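Local structure of methyl-accepting chemotaxis protein (Vibrio parahaemolyticus, 4EXO) at the interface of chains A and B. The protein is a chemotaxis receptor that probably senses small molecules through its periplasmic PAS-like (single Cache) domain, which holds pyruvic acid here, and relays the signal across the membrane. Sequence-based numbering; all coordinates share one arbitrary frame. Chains: chain A/B, Methyl-accepting chemotaxis protein.

The interface of chains A and B. Residues chain A 24, 28, 48, 51-53, 60; chain B 24-25, 27-28, 52.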
# COMPACT_ATOMS: atom_id res chain seq x y z
N MSE A 24 -0.85 1.82 4.50
CA MSE A 24 -1.33 2.38 3.24
C MSE A 24 -2.84 2.47 3.15
O MSE A 24 -3.37 3.47 2.67
CB MSE A 24 -0.77 1.59 2.06
CG MSE A 24 0.74 1.62 2.03
SE MSE A 24 1.44 0.91 0.37
CE MSE A 24 0.83 2.26 -0.88
N ALA A 28 -4.78 5.91 3.08
CA ALA A 28 -5.57 6.18 1.88
C ALA A 28 -6.95 6.74 2.19
O ALA A 28 -7.47 7.57 1.42
CB ALA A 28 -5.67 4.94 0.97
N ILE A 48 -12.74 2.65 -1.91
CA ILE A 48 -11.29 2.71 -2.03
C ILE A 48 -10.66 1.42 -1.48
O ILE A 48 -9.81 0.80 -2.13
CB ILE A 48 -10.71 3.93 -1.26
CG1 ILE A 48 -11.18 5.24 -1.93
CG2 ILE A 48 -9.20 3.83 -1.21
CD1 ILE A 48 -11.02 6.45 -1.06
N ALA A 51 -11.03 -1.75 -3.61
CA ALA A 51 -10.26 -1.78 -4.87
C ALA A 51 -8.76 -2.09 -4.69
O ALA A 51 -8.10 -2.59 -5.62
CB ALA A 51 -10.44 -0.45 -5.59
N MSE A 52 -8.21 -1.76 -3.51
CA MSE A 52 -6.77 -1.92 -3.28
C MSE A 52 -6.23 -3.35 -3.30
O MSE A 52 -6.83 -4.30 -2.73
CB MSE A 52 -6.36 -1.24 -1.95
CG MSE A 52 -6.46 0.27 -2.07
SE MSE A 52 -6.26 1.19 -0.37
CE MSE A 52 -4.39 0.97 -0.25
N ARG A 53 -5.08 -3.51 -3.95
CA ARG A 53 -4.35 -4.80 -3.92
C ARG A 53 -2.87 -4.57 -3.78
O ARG A 53 -2.34 -3.63 -4.39
CB ARG A 53 -4.58 -5.59 -5.24
CG ARG A 53 -6.04 -5.90 -5.54
CD ARG A 53 -6.54 -7.09 -4.67
NE ARG A 53 -7.89 -7.50 -5.11
CZ ARG A 53 -8.99 -6.80 -4.87
NH1 ARG A 53 -8.95 -5.66 -4.16
NH2 ARG A 53 -10.17 -7.27 -5.30
N PHE A 60 -8.11 -6.18 1.37
CA PHE A 60 -8.69 -5.81 2.67
C PHE A 60 -10.08 -6.40 2.94
O PHE A 60 -10.89 -6.62 2.00
CB PHE A 60 -8.83 -4.29 2.77
CG PHE A 60 -7.53 -3.58 2.89
CD1 PHE A 60 -6.86 -3.53 4.11
CD2 PHE A 60 -6.99 -2.94 1.78
CE1 PHE A 60 -5.65 -2.85 4.25
CE2 PHE A 60 -5.75 -2.25 1.88
CZ PHE A 60 -5.07 -2.21 3.12
N MSE B 24 -0.58 -0.77 -4.84
CA MSE B 24 -1.59 -0.24 -3.92
C MSE B 24 -2.08 1.14 -4.30
O MSE B 24 -3.27 1.42 -4.22
CB MSE B 24 -1.05 -0.24 -2.48
CG MSE B 24 -0.71 -1.64 -2.02
SE MSE B 24 -0.37 -1.70 -0.12
CE MSE B 24 -2.13 -1.30 0.58
N GLY B 25 -1.15 2.01 -4.71
CA GLY B 25 -1.52 3.36 -5.11
C GLY B 25 -2.36 3.35 -6.40
O GLY B 25 -3.41 3.98 -6.46
N THR B 27 -4.13 0.86 -7.62
CA THR B 27 -5.44 0.25 -7.40
C THR B 27 -6.34 1.10 -6.50
O THR B 27 -7.54 1.13 -6.70
CB THR B 27 -5.33 -1.21 -6.91
OG1 THR B 27 -4.54 -1.26 -5.72
CG2 THR B 27 -4.65 -2.08 -7.98
N ALA B 28 -5.76 1.84 -5.54
CA ALA B 28 -6.56 2.74 -4.71
C ALA B 28 -7.34 3.77 -5.53
O ALA B 28 -8.45 4.15 -5.13
CB ALA B 28 -5.70 3.43 -3.63
N MSE B 52 -1.48 8.89 1.25
CA MSE B 52 -0.91 7.57 1.49
C MSE B 52 0.55 7.53 1.97
O MSE B 52 1.43 8.27 1.47
CB MSE B 52 -1.04 6.68 0.23
CG MSE B 52 -2.49 6.31 -0.02
SE MSE B 52 -2.79 5.47 -1.75
CE MSE B 52 -2.09 3.79 -1.26
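A:Met52 and B:Thr27 bury the most surface here, 48 Å² each, with B:Ala28 close behind at 44 Å². A:Met52 sits in the loop just past helix 42-51 of one subunit and meets the end of helix 2-28 of the other; the two-fold axis repeats each contact. The selenomethionine chain of A:Met52 lies across the helix end, with A:Met52 CG 3.6 Å from the methyl CB of B:Ala28. It is extended before its bend at chi3 (76°), which turns the terminal methyl in toward the axis. There A:Met52 CE makes a tight contact with B:Met24 CE at 3.3 Å, and meets its twin, B:Met52 CE, tip to tip at 3.8 Å. A:Met24 and B:Met24, also modelled as selenomethionine (selenium for sulfur) and one helical turn before the alanines, pack obliquely across the same axis with their selenium atoms 3.2 Å apart. The ring of A:Phe60 stands at about a right angle to B:Met24, with CE2 4.0 Å from its methyl CE.

A polar contact flanks this apolar cluster. The backbone N of A:Arg53 donates to the hydroxyl OG1 of B:Thr27 over 2.9 Å, nearly straight at 161°. The threonine places OG1 between its own backbone N and carbonyl carbon (chi1 56°), and its CB lies 3.4 Å from the carbonyl O of A:Ala51; the side chain thus touches the last residue of helix 42-51 through CB and the loop beyond it through OG1. The bond may help set the helix end against the loop, an arrangement consistent with a dimeric receptor. A:Arg53 NH1 bonds the carbonyl O of A:Met52 at 2.9 Å, approaching from above the carbonyl plane while the oxygen lies in the guanidinium plane.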